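Side-chain contacts in conjugal transfer protein TRWB (Escherichia coli, PDB 1E9R), which serves as the coupling protein of bacterial conjugation, a six-subunit assembly resembling ring helicases and F1-ATPase that probably uses ATP to drive DNA transfer: residues Ile86-Asn90 / Gly91-Ser95; Trp262-Val265 / Val266-Ile270; Val391-Pro394 / Ala395-Ala398; Leu297-Ala300 / Leu301-Arg305; Glu171-His174 / Trp175-Ala179. All coordinates share one frame; numbering follows the deposited sequence.

Contact 1 of 5, residues Ile86-Asn90 / Gly91-Ser95; sequences IVDPN and GDMLS
M93 reaches back to D88 and I86 across the turn where strand 83-89 of the P-loop NTPase sheet hands over to helix 92-97. From CB outward, M93 first meets D88: CB sits 3.5 Å from D88 OD1, and CG still lies beside that oxygen. The chain then bends at chi2 and chi3, bringing SD alongside I86 CD1, and CE ends against I86 CG2 at 3.6 Å, the two side chains crossing at about a right angle.

The polar half belongs to D88. Its CG is anti to the backbone N (chi1 -173°), which swings the carboxylate under the start of the helix. There OD1 takes the M93 N-H at 2.9 Å, on its syn side but tilted out of the carboxylate plane, nearly straight at hydrogen, while OD2 takes L94 N, also at 2.9 Å, from above that plane. The amides at this helix end would be expected to stabilise the negative charge. Putting a leucine at D88 would probably leave the amides of M93 and L94 without acceptors and let the first turn drift from the strand. A type II turn from D88 to G91 brings the two halves together, G91 N donating to D88 O at 3.2 Å.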
loop_
_atom_site.group_PDB
_atom_site.type_symbol
_atom_site.label_atom_id
_atom_site.label_comp_id
_atom_site.label_asym_id
_atom_site.label_seq_id
_atom_site.Cartn_x
_atom_site.Cartn_y
_atom_site.Cartn_z
ATOM N N ILE B 86 -27.486 4.765 -27.422
ATOM C CA ILE B 86 -26.098 4.654 -27.849
ATOM C C ILE B 86 -25.244 5.858 -27.460
ATOM O O ILE B 86 -25.584 7.005 -27.777
ATOM C CB ILE B 86 -26.018 4.490 -29.384
ATOM C CG1 ILE B 86 -26.839 3.278 -29.818
ATOM C CG2 ILE B 86 -24.578 4.343 -29.825
ATOM C CD1 ILE B 86 -26.969 3.129 -31.332
ATOM N N VAL B 87 -24.149 5.589 -26.751
ATOM C CA VAL B 87 -23.204 6.632 -26.368
ATOM C C VAL B 87 -22.406 6.696 -27.662
ATOM O O VAL B 87 -21.531 5.862 -27.936
ATOM C CB VAL B 87 -22.349 6.187 -25.166
ATOM C CG1 VAL B 87 -21.303 7.234 -24.847
ATOM C CG2 VAL B 87 -23.253 5.976 -23.961
ATOM N N ASP B 88 -22.750 7.693 -28.466
ATOM C CA ASP B 88 -22.197 7.844 -29.797
ATOM C C ASP B 88 -21.238 9.001 -30.049
ATOM O O ASP B 88 -21.651 10.119 -30.351
ATOM C CB ASP B 88 -23.389 7.893 -30.764
ATOM C CG ASP B 88 -22.982 7.874 -32.210
ATOM O OD1 ASP B 88 -21.963 7.237 -32.566
ATOM O OD2 ASP B 88 -23.725 8.492 -32.994
ATOM N N PRO B 89 -19.935 8.736 -29.945
ATOM C CA PRO B 89 -18.901 9.748 -30.166
ATOM C C PRO B 89 -18.928 10.254 -31.602
ATOM O O PRO B 89 -18.911 9.464 -32.538
ATOM C CB PRO B 89 -17.619 8.989 -29.875
ATOM C CG PRO B 89 -18.066 7.924 -28.918
ATOM C CD PRO B 89 -19.346 7.467 -29.495
ATOM N N ASN B 90 -18.963 11.569 -31.771
ATOM C CA ASN B 90 -18.977 12.173 -33.097
ATOM C C ASN B 90 -20.196 11.816 -33.933
ATOM O O ASN B 90 -20.167 11.954 -35.158
ATOM C CB ASN B 90 -17.722 11.776 -33.865
ATOM C CG ASN B 90 -16.470 12.228 -33.183
ATOM O OD1 ASN B 90 -16.317 13.408 -32.871
ATOM N ND2 ASN B 90 -15.554 11.299 -32.942
ATOM N N GLY B 91 -21.257 11.351 -33.283
ATOM C CA GLY B 91 -22.469 10.992 -34.005
ATOM C C GLY B 91 -22.301 10.010 -35.157
ATOM O O GLY B 91 -23.105 10.017 -36.101
ATOM N N ASP B 92 -21.274 9.163 -35.090
ATOM C CA ASP B 92 -21.023 8.174 -36.138
ATOM C C ASP B 92 -22.206 7.225 -36.370
ATOM O O ASP B 92 -22.647 7.033 -37.498
ATOM C CB ASP B 92 -19.781 7.350 -35.810
ATOM C CG ASP B 92 -19.661 6.109 -36.683
ATOM O OD1 ASP B 92 -19.581 6.255 -37.928
ATOM O OD2 ASP B 92 -19.653 4.983 -36.131
ATOM N N MET B 93 -22.715 6.625 -35.304
ATOM C CA MET B 93 -23.839 5.709 -35.434
ATOM C C MET B 93 -25.119 6.439 -35.791
ATOM O O MET B 93 -25.981 5.895 -36.473
ATOM C CB MET B 93 -24.033 4.926 -34.135
ATOM C CG MET B 93 -22.947 3.899 -33.895
ATOM S SD MET B 93 -23.685 2.325 -33.444
ATOM C CE MET B 93 -22.765 1.949 -31.878
ATOM N N LEU B 94 -25.238 7.673 -35.314
ATOM C CA LEU B 94 -26.407 8.499 -35.590
ATOM C C LEU B 94 -26.471 8.756 -37.091
ATOM O O LEU B 94 -27.545 8.699 -37.705
ATOM C CB LEU B 94 -26.296 9.840 -34.850
ATOM C CG LEU B 94 -27.226 10.972 -35.313
ATOM C CD1 LEU B 94 -28.678 10.612 -35.020
ATOM C CD2 LEU B 94 -26.848 12.265 -34.620
ATOM N N SER B 95 -25.306 9.031 -37.672
ATOM C CA SER B 95 -25.212 9.317 -39.086
ATOM C C SER B 95 -25.526 8.108 -39.959
ATOM O O SER B 95 -25.941 8.262 -41.103
ATOM C CB SER B 95 -23.820 9.851 -39.414
ATOM O OG SER B 95 -22.854 8.826 -39.329
#

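Contact 2 of 5, residues Trp262-Val265 / Val266-Ile270; sequences WVDV and VCTSI
T268 OG1 turns back along the helix and donates to D264 O at 2.9 Å, approaching from above the carbonyl plane, while the backbone T268 N reaches the same oxygen at 3.0 Å. One residue on, S269 does likewise: OG gives its proton to V265 O at 2.8 Å, and S269 N comes to that oxygen from the opposite face of its plane. S269 OG can do this because it lies anti to its own carbonyl carbon (chi1 -66°), beside the backbone N. On another side of the helix C267 SG packs 4.3 Å from V263 CG1.

The second shell fixes these groups. S296 OG is hydrogen-bonded to T268 OG1, and S296 N to D264 OD1; S133 OG holds D264 OD2, and Y130 OH is hydrogen-bonded to S269 OG. With a valine in place of T268, D264 O would lose its second donor and S296 OG would probably be left short of a partner. W262, further back, sets its ring edge-to-face with W115. Hydroxyls folded onto the carbonyl four residues earlier are a familiar way for buried serines and threonines to satisfy themselves within an alpha helix, here the last turns of helix 252-269.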
loop_
_atom_site.group_PDB
_atom_site.type_symbol
_atom_site.label_atom_id
_atom_site.label_comp_id
_atom_site.label_asym_id
_atom_site.label_seq_id
_atom_site.Cartn_x
_atom_site.Cartn_y
_atom_site.Cartn_z
ATOM N N TRP B 262 -26.415 11.446 -18.194
ATOM C CA TRP B 262 -27.429 10.813 -19.015
ATOM C C TRP B 262 -27.369 9.302 -18.914
ATOM O O TRP B 262 -28.388 8.644 -18.662
ATOM C CB TRP B 262 -27.306 11.256 -20.481
ATOM C CG TRP B 262 -27.788 12.671 -20.719
ATOM C CD1 TRP B 262 -28.795 13.320 -20.056
ATOM C CD2 TRP B 262 -27.284 13.599 -21.687
ATOM N NE1 TRP B 262 -28.944 14.590 -20.549
ATOM C CE2 TRP B 262 -28.029 14.790 -21.550
ATOM C CE3 TRP B 262 -26.275 13.541 -22.655
ATOM C CZ2 TRP B 262 -27.795 15.922 -22.348
ATOM C CZ3 TRP B 262 -26.039 14.670 -23.452
ATOM C CH2 TRP B 262 -26.798 15.843 -23.289
ATOM N N VAL B 263 -26.177 8.746 -19.103
ATOM C CA VAL B 263 -26.021 7.302 -19.010
ATOM C C VAL B 263 -26.573 6.777 -17.678
ATOM O O VAL B 263 -27.270 5.763 -17.639
ATOM C CB VAL B 263 -24.548 6.895 -19.143
ATOM C CG1 VAL B 263 -24.392 5.409 -18.868
ATOM C CG2 VAL B 263 -24.044 7.240 -20.532
ATOM N N ASP B 264 -26.271 7.479 -16.589
ATOM C CA ASP B 264 -26.737 7.065 -15.275
ATOM C C ASP B 264 -28.247 7.222 -15.151
ATOM O O ASP B 264 -28.905 6.413 -14.498
ATOM C CB ASP B 264 -26.038 7.867 -14.173
ATOM C CG ASP B 264 -26.183 7.221 -12.818
ATOM O OD1 ASP B 264 -25.457 6.236 -12.579
ATOM O OD2 ASP B 264 -27.022 7.672 -12.010
ATOM N N VAL B 265 -28.800 8.264 -15.768
ATOM C CA VAL B 265 -30.240 8.460 -15.718
ATOM C C VAL B 265 -30.890 7.231 -16.329
ATOM O O VAL B 265 -31.874 6.721 -15.801
ATOM C CB VAL B 265 -30.689 9.695 -16.515
ATOM C CG1 VAL B 265 -32.217 9.718 -16.618
ATOM C CG2 VAL B 265 -30.189 10.957 -15.835
ATOM N N VAL B 266 -30.338 6.753 -17.443
ATOM C CA VAL B 266 -30.887 5.570 -18.096
ATOM C C VAL B 266 -30.796 4.358 -17.175
ATOM O O VAL B 266 -31.767 3.627 -17.013
ATOM C CB VAL B 266 -30.151 5.240 -19.420
ATOM C CG1 VAL B 266 -30.609 3.880 -19.950
ATOM C CG2 VAL B 266 -30.439 6.310 -20.451
ATOM N N CYS B 267 -29.636 4.158 -16.560
ATOM C CA CYS B 267 -29.442 3.033 -15.666
ATOM C C CYS B 267 -30.376 2.985 -14.455
ATOM O O CYS B 267 -30.824 1.910 -14.072
ATOM C CB CYS B 267 -27.992 2.995 -15.208
ATOM S SG CYS B 267 -26.813 2.675 -16.560
ATOM N N THR B 268 -30.684 4.132 -13.853
ATOM C CA THR B 268 -31.569 4.141 -12.683
ATOM C C THR B 268 -33.015 4.018 -13.082
ATOM O O THR B 268 -33.806 3.351 -12.419
ATOM C CB THR B 268 -31.518 5.444 -11.877
ATOM O OG1 THR B 268 -30.221 6.022 -11.963
ATOM C CG2 THR B 268 -31.841 5.165 -10.426
ATOM N N SER B 269 -33.359 4.705 -14.161
ATOM C CA SER B 269 -34.728 4.741 -14.641
ATOM C C SER B 269 -35.336 3.415 -15.075
ATOM O O SER B 269 -36.507 3.168 -14.795
ATOM C CB SER B 269 -34.846 5.775 -15.762
ATOM O OG SER B 269 -34.625 7.076 -15.243
ATOM N N ILE B 270 -34.564 2.559 -15.743
ATOM C CA ILE B 270 -35.111 1.277 -16.182
ATOM C C ILE B 270 -35.596 0.438 -15.003
ATOM O O ILE B 270 -36.483 -0.396 -15.152
ATOM C CB ILE B 270 -34.087 0.450 -16.947
ATOM C CG1 ILE B 270 -32.937 0.098 -16.012
ATOM C CG2 ILE B 270 -33.605 1.209 -18.180
ATOM C CD1 ILE B 270 -32.102 -1.041 -16.501
#

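Contact 3 of 5, residues Val391-Pro394 / Ala395-Ala398; sequences VVMP and AEIA
The N-terminus of helix 394-398 is closed by E396 and I397 folding back on V392 and M393, with M393 at the N-cap and a proline in the first turn. E396, three residues past the cap, supplies the glutamate half of a capping box: M393 N donates to E396 OE2 at 2.9 Å, almost straight (171°), coming in from above the carboxylate plane. The reciprocal half is absent, because a methionine has no hydroxyl or carboxylate to offer E396 N. That amide goes instead to M393 O, which also accepts from I397 N at 3.2 Å.

Outside this polar pair is a hydrophobic staple. V392, just before the cap, meets I397, four residues after the cap, CG1 to CG1 at 3.5 Å with the side chains at about a right angle. V392 CG1 is anti to the backbone N (chi1 -178°), which turns that methyl toward the helix. I397 also packs on N353 and M356 of helix 350-360.

E396 OE2 has a stronger partner too, a salt bridge to R19 NE of the second subunit, so the glutamate that finishes the cap also ties two protomers together. Beside it, M393 CB lies 3.7 Å from E396 CG. The other carboxylate oxygen, E396 OE1, takes a hydrogen from a water at 2.7 Å, and that water donates a second to V391 O at 3.0 Å.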
loop_
_atom_site.group_PDB
_atom_site.type_symbol
_atom_site.label_atom_id
_atom_site.label_comp_id
_atom_site.label_asym_id
_atom_site.label_seq_id
_atom_site.Cartn_x
_atom_site.Cartn_y
_atom_site.Cartn_z
ATOM N N VAL B 391 -5.035 -21.591 -23.431
ATOM C CA VAL B 391 -5.602 -21.839 -24.738
ATOM C C VAL B 391 -5.010 -20.773 -25.671
ATOM O O VAL B 391 -4.643 -21.054 -26.817
ATOM C CB VAL B 391 -7.139 -21.736 -24.672
ATOM C CG1 VAL B 391 -7.750 -21.782 -26.066
ATOM C CG2 VAL B 391 -7.679 -22.879 -23.816
ATOM N N VAL B 392 -4.894 -19.552 -25.153
ATOM C CA VAL B 392 -4.334 -18.427 -25.901
ATOM C C VAL B 392 -3.209 -17.820 -25.077
ATOM O O VAL B 392 -3.440 -17.391 -23.948
ATOM C CB VAL B 392 -5.384 -17.321 -26.138
ATOM C CG1 VAL B 392 -4.771 -16.202 -26.966
ATOM C CG2 VAL B 392 -6.614 -17.899 -26.821
ATOM N N MET B 393 -2.002 -17.793 -25.635
ATOM C CA MET B 393 -0.834 -17.239 -24.952
ATOM C C MET B 393 -0.855 -15.721 -24.943
ATOM O O MET B 393 -1.398 -15.096 -25.848
ATOM C CB MET B 393 0.452 -17.681 -25.648
ATOM C CG MET B 393 1.107 -18.917 -25.087
ATOM S SD MET B 393 2.537 -19.371 -26.091
ATOM C CE MET B 393 3.850 -18.346 -25.394
ATOM N N PRO B 394 -0.269 -15.100 -23.910
ATOM C CA PRO B 394 -0.262 -13.638 -23.873
ATOM C C PRO B 394 0.379 -13.099 -25.155
ATOM O O PRO B 394 -0.078 -12.101 -25.712
ATOM C CB PRO B 394 0.569 -13.340 -22.634
ATOM C CG PRO B 394 0.192 -14.474 -21.721
ATOM C CD PRO B 394 0.253 -15.661 -22.651
ATOM N N ALA B 395 1.427 -13.784 -25.620
ATOM C CA ALA B 395 2.148 -13.414 -26.843
ATOM C C ALA B 395 1.291 -13.542 -28.100
ATOM O O ALA B 395 1.520 -12.841 -29.086
ATOM C CB ALA B 395 3.396 -14.268 -26.997
ATOM N N GLU B 396 0.317 -14.446 -28.070
ATOM C CA GLU B 396 -0.576 -14.624 -29.208
ATOM C C GLU B 396 -1.516 -13.421 -29.278
ATOM O O GLU B 396 -1.930 -12.993 -30.362
ATOM C CB GLU B 396 -1.413 -15.897 -29.055
ATOM C CG GLU B 396 -0.652 -17.202 -29.140
ATOM C CD GLU B 396 -1.605 -18.387 -29.161
ATOM O OE1 GLU B 396 -2.348 -18.554 -30.158
ATOM O OE2 GLU B 396 -1.627 -19.144 -28.172
ATOM N N ILE B 397 -1.862 -12.894 -28.110
ATOM C CA ILE B 397 -2.750 -11.738 -28.016
ATOM C C ILE B 397 -2.013 -10.464 -28.451
ATOM O O ILE B 397 -2.603 -9.563 -29.064
ATOM C CB ILE B 397 -3.292 -11.585 -26.567
ATOM C CG1 ILE B 397 -4.206 -12.774 -26.239
ATOM C CG2 ILE B 397 -4.043 -10.277 -26.417
ATOM C CD1 ILE B 397 -4.799 -12.750 -24.853
ATOM N N ALA B 398 -0.715 -10.417 -28.149
ATOM C CA ALA B 398 0.131 -9.286 -28.499
ATOM C C ALA B 398 0.400 -9.241 -30.000
ATOM O O ALA B 398 0.728 -8.189 -30.551
ATOM C CB ALA B 398 1.442 -9.375 -27.737
HETATM O O HOH W 1 -4.277 -20.338 -29.676
#

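Contact 4 of 5, residues Leu297-Ala300 / Leu301-Arg305; sequences LADA and LTKGR
Two backbone hydrogen bonds carry the helix from L297-A300 into L301-R305, L301 N to L297 O at 3.0 Å and K303 N to D299 O at 2.6 Å; between them T302 N divides itself weakly over A298 O and D299 O.

L297 and L301 form the apolar side. L297 CD2 comes obliquely over the middle of the L301 side chain, 3.5 Å from CG and equally near CD1. L301 CG is anti to its own carbonyl carbon (chi1 -69°), which lays that branch point 3.4 Å from L297 O and within reach of the other leucine. Both leucines pack on L333 of helix 327-334, and L301 adds V311 while A300 adds L309, both on strand 309-315. This is the helix of a beta-alpha-beta unit, strand 281-285, helix 297-303, strand 309-315, laid with its apolar side on the sheet.

D299 and K303 run side by side elsewhere on the helix, pointing the same way. The lysine chain is extended beyond CG; its CB and CG pass over D299 O, and NZ ends 3.6 Å from D299 OD1 in a rather long salt bridge. K303 packs on E249 of the third subunit, and T302 OG1 makes weak hydrogen bonds to T62 OG1, in the probable Walker A loop, and Q316 OE1 of that same subunit. At G304 a CB would collide with A300 O. A water donates to A300 O at 2.7 Å and, more weakly, to L301 O; it also accepts a weak bond from G304 N.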
loop_
_atom_site.group_PDB
_atom_site.type_symbol
_atom_site.label_atom_id
_atom_site.label_comp_id
_atom_site.label_asym_id
_atom_site.label_seq_id
_atom_site.Cartn_x
_atom_site.Cartn_y
_atom_site.Cartn_z
ATOM N N LEU B 297 -24.766 2.232 -12.684
ATOM C CA LEU B 297 -24.402 1.241 -13.694
ATOM C C LEU B 297 -24.408 -0.179 -13.121
ATOM O O LEU B 297 -24.991 -1.085 -13.713
ATOM C CB LEU B 297 -23.013 1.533 -14.255
ATOM C CG LEU B 297 -22.746 1.157 -15.712
ATOM C CD1 LEU B 297 -21.259 0.924 -15.881
ATOM C CD2 LEU B 297 -23.533 -0.079 -16.117
ATOM N N ALA B 298 -23.763 -0.362 -11.969
ATOM C CA ALA B 298 -23.667 -1.671 -11.324
ATOM C C ALA B 298 -25.008 -2.337 -11.080
ATOM O O ALA B 298 -25.189 -3.510 -11.394
ATOM C CB ALA B 298 -22.913 -1.547 -10.015
ATOM N N ASP B 299 -25.950 -1.604 -10.505
ATOM C CA ASP B 299 -27.259 -2.178 -10.245
ATOM C C ASP B 299 -27.994 -2.488 -11.548
ATOM O O ASP B 299 -28.729 -3.469 -11.643
ATOM C CB ASP B 299 -28.096 -1.227 -9.395
ATOM C CG ASP B 299 -27.474 -0.965 -8.047
ATOM O OD1 ASP B 299 -27.149 -1.948 -7.344
ATOM O OD2 ASP B 299 -27.317 0.225 -7.693
ATOM N N ALA B 300 -27.787 -1.653 -12.557
ATOM C CA ALA B 300 -28.448 -1.859 -13.829
ATOM C C ALA B 300 -27.951 -3.127 -14.493
ATOM O O ALA B 300 -28.723 -3.814 -15.151
ATOM C CB ALA B 300 -28.223 -0.656 -14.745
ATOM N N LEU B 301 -26.669 -3.440 -14.325
ATOM C CA LEU B 301 -26.083 -4.640 -14.929
ATOM C C LEU B 301 -26.512 -5.900 -14.204
ATOM O O LEU B 301 -26.533 -6.985 -14.772
ATOM C CB LEU B 301 -24.565 -4.560 -14.887
ATOM C CG LEU B 301 -23.962 -3.510 -15.811
ATOM C CD1 LEU B 301 -22.483 -3.315 -15.512
ATOM C CD2 LEU B 301 -24.173 -3.956 -17.242
ATOM N N THR B 302 -26.882 -5.724 -12.948
ATOM C CA THR B 302 -27.270 -6.808 -12.079
ATOM C C THR B 302 -28.763 -7.014 -11.879
ATOM O O THR B 302 -29.219 -8.145 -11.724
ATOM C CB THR B 302 -26.607 -6.574 -10.722
ATOM O OG1 THR B 302 -25.221 -6.918 -10.826
ATOM C CG2 THR B 302 -27.297 -7.367 -9.621
ATOM N N LYS B 303 -29.526 -5.930 -11.894
ATOM C CA LYS B 303 -30.948 -6.018 -11.634
ATOM C C LYS B 303 -31.835 -5.582 -12.781
ATOM O O LYS B 303 -33.038 -5.370 -12.584
ATOM C CB LYS B 303 -31.268 -5.167 -10.408
ATOM C CG LYS B 303 -30.249 -5.304 -9.302
ATOM C CD LYS B 303 -30.534 -4.361 -8.158
ATOM C CE LYS B 303 -29.544 -4.580 -7.021
ATOM N NZ LYS B 303 -29.851 -3.700 -5.845
ATOM N N GLY B 304 -31.265 -5.463 -13.977
ATOM C CA GLY B 304 -32.057 -5.004 -15.106
ATOM C C GLY B 304 -32.600 -6.022 -16.087
ATOM O O GLY B 304 -33.094 -5.634 -17.150
ATOM N N ARG B 305 -32.526 -7.310 -15.753
ATOM C CA ARG B 305 -33.017 -8.357 -16.657
ATOM C C ARG B 305 -34.534 -8.310 -16.831
ATOM O O ARG B 305 -35.049 -8.589 -17.919
ATOM C CB ARG B 305 -32.605 -9.746 -16.156
ATOM C CG ARG B 305 -33.432 -10.881 -16.759
ATOM C CD ARG B 305 -33.102 -12.218 -16.126
ATOM N NE ARG B 305 -31.967 -12.848 -16.791
ATOM C CZ ARG B 305 -31.992 -13.286 -18.050
ATOM N NH1 ARG B 305 -33.107 -13.167 -18.768
ATOM N NH2 ARG B 305 -30.911 -13.849 -18.589
HETATM O O HOH W 2 -29.332 -6.326 -16.018
#

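Contact 5 of 5, residues Glu171-His174 / Trp175-Ala179; sequences ELFH and WTTIA
The H174 ring turns its edge to the face of W175, with CD2 standing 4.2 Å above the indole plane over its centre. It is an edge-to-face pair: the H174 ring and the five-membered ring of W175 have centroids 5.4 Å apart and planes at 67°. Over one face of the imidazole, toward its rim, sits A179 N, while I178 CB approaches H174 ND1 obliquely at 3.4 Å. F173 has T177 OG1 over the centre of one ring face, 3.5 Å above the plane. E171 lies alongside W175, its carboxylate nearly upright to the ring, and OE1 receives a weak, bent hydrogen bond from W175 NE1.

All this is on helix 169-178, whose last turn widens to the pi type: H174 O accepts from both I178 N and A179 N, the second at 2.7 Å, and the two amides come from opposite faces of the carbonyl plane. The threonines cross-brace the same turns. T176 OG1 donates to L172 O at 2.8 Å and T177 OG1 to F173 O at 3.0 Å, each on the face opposite the residue's own N-H. For both, OG1 sits between the backbone N and the carbonyl carbon (chi1 60° and 78°), and for T177 that also puts the oxygen over the F173 ring.

Around the helix, W175 stacks with F187, and L172 packs on L154, T157 and L161 of helix 141-163. F173 and I178 rest on L192 of the second subunit, whose S195 OG bonds to I178 O.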
loop_
_atom_site.group_PDB
_atom_site.type_symbol
_atom_site.label_atom_id
_atom_site.label_comp_id
_atom_site.label_asym_id
_atom_site.label_seq_id
_atom_site.Cartn_x
_atom_site.Cartn_y
_atom_site.Cartn_z
ATOM N N GLU B 171 -30.990 29.341 -12.488
ATOM C CA GLU B 171 -31.246 29.754 -11.105
ATOM C C GLU B 171 -30.531 28.826 -10.120
ATOM O O GLU B 171 -29.989 29.272 -9.102
ATOM C CB GLU B 171 -32.752 29.738 -10.804
ATOM C CG GLU B 171 -33.465 31.062 -11.054
ATOM C CD GLU B 171 -32.981 32.168 -10.124
ATOM O OE1 GLU B 171 -33.152 32.022 -8.886
ATOM O OE2 GLU B 171 -32.428 33.178 -10.633
ATOM N N LEU B 172 -30.553 27.534 -10.436
ATOM C CA LEU B 172 -29.913 26.507 -9.631
ATOM C C LEU B 172 -28.413 26.768 -9.602
ATOM O O LEU B 172 -27.776 26.710 -8.554
ATOM C CB LEU B 172 -30.184 25.130 -10.240
ATOM C CG LEU B 172 -29.608 23.924 -9.506
ATOM C CD1 LEU B 172 -30.181 23.825 -8.097
ATOM C CD2 LEU B 172 -29.944 22.684 -10.292
ATOM N N PHE B 173 -27.851 27.064 -10.763
ATOM C CA PHE B 173 -26.428 27.327 -10.845
ATOM C C PHE B 173 -26.048 28.611 -10.113
ATOM O O PHE B 173 -24.974 28.690 -9.517
ATOM C CB PHE B 173 -26.004 27.413 -12.307
ATOM C CG PHE B 173 -24.521 27.560 -12.509
ATOM C CD1 PHE B 173 -23.678 26.467 -12.383
ATOM C CD2 PHE B 173 -23.974 28.787 -12.871
ATOM C CE1 PHE B 173 -22.307 26.594 -12.621
ATOM C CE2 PHE B 173 -22.601 28.926 -13.114
ATOM C CZ PHE B 173 -21.769 27.831 -12.991
ATOM N N HIS B 174 -26.923 29.616 -10.153
ATOM C CA HIS B 174 -26.633 30.886 -9.492
ATOM C C HIS B 174 -26.512 30.690 -7.991
ATOM O O HIS B 174 -25.519 31.057 -7.363
ATOM C CB HIS B 174 -27.740 31.914 -9.765
ATOM C CG HIS B 174 -27.616 33.156 -8.933
ATOM N ND1 HIS B 174 -26.620 34.091 -9.135
ATOM C CD2 HIS B 174 -28.306 33.572 -7.842
ATOM C CE1 HIS B 174 -26.699 35.024 -8.202
ATOM N NE2 HIS B 174 -27.712 34.731 -7.404
ATOM N N TRP B 175 -27.554 30.113 -7.420
ATOM C CA TRP B 175 -27.595 29.869 -6.000
ATOM C C TRP B 175 -26.468 28.989 -5.498
ATOM O O TRP B 175 -25.791 29.331 -4.534
ATOM C CB TRP B 175 -28.937 29.238 -5.642
ATOM C CG TRP B 175 -30.049 30.233 -5.593
ATOM C CD1 TRP B 175 -31.182 30.265 -6.371
ATOM C CD2 TRP B 175 -30.124 31.364 -4.724
ATOM N NE1 TRP B 175 -31.953 31.353 -6.032
ATOM C CE2 TRP B 175 -31.326 32.044 -5.025
ATOM C CE3 TRP B 175 -29.288 31.869 -3.717
ATOM C CZ2 TRP B 175 -31.709 33.203 -4.354
ATOM C CZ3 TRP B 175 -29.668 33.013 -3.054
ATOM C CH2 TRP B 175 -30.870 33.672 -3.374
ATOM N N THR B 176 -26.263 27.858 -6.162
ATOM C CA THR B 176 -25.246 26.915 -5.734
ATOM C C THR B 176 -23.810 27.348 -5.929
ATOM O O THR B 176 -22.945 26.852 -5.228
ATOM C CB THR B 176 -25.422 25.510 -6.401
ATOM O OG1 THR B 176 -25.343 25.621 -7.827
ATOM C CG2 THR B 176 -26.753 24.898 -6.015
ATOM N N THR B 177 -23.534 28.266 -6.853
ATOM C CA THR B 177 -22.141 28.659 -7.064
ATOM C C THR B 177 -21.865 30.149 -7.228
ATOM O O THR B 177 -20.719 30.570 -7.154
ATOM C CB THR B 177 -21.540 27.923 -8.288
ATOM O OG1 THR B 177 -21.991 28.545 -9.496
ATOM C CG2 THR B 177 -21.980 26.464 -8.302
ATOM N N ILE B 178 -22.906 30.947 -7.439
ATOM C CA ILE B 178 -22.718 32.382 -7.639
ATOM C C ILE B 178 -23.167 33.241 -6.465
ATOM O O ILE B 178 -22.447 34.140 -6.048
ATOM C CB ILE B 178 -23.456 32.880 -8.911
ATOM C CG1 ILE B 178 -22.999 32.087 -10.135
ATOM C CG2 ILE B 178 -23.162 34.352 -9.128
ATOM C CD1 ILE B 178 -21.533 32.233 -10.440
ATOM N N ALA B 179 -24.357 32.981 -5.943
ATOM C CA ALA B 179 -24.853 33.759 -4.819
ATOM C C ALA B 179 -23.797 33.726 -3.728
ATOM O O ALA B 179 -23.078 32.742 -3.598
ATOM C CB ALA B 179 -26.155 33.168 -4.306
#

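Overall arrangement
Contacts 1, 2 and 4 belong to the nucleotide-binding-type core. Contact 2 is fully buried and touches both others: V263 packs on V87 of contact 1, and C267 on A300 of contact 4, so two helices and a strand end meet there. Their chemistry differs accordingly: a carboxylate receiving helix amides in contact 1, hydroxyls turned on carbonyls in contact 2, a leucine pair with a salt bridge on the partly buried helix of contact 4. Contacts 3 and 5 lie on opposite sides of the chain's centre, about 54 Å apart between centres. Both touch the second subunit, contact 3 through a salt bridge, contact 5 through apolar packing and a serine hydroxyl on a helix-end carbonyl.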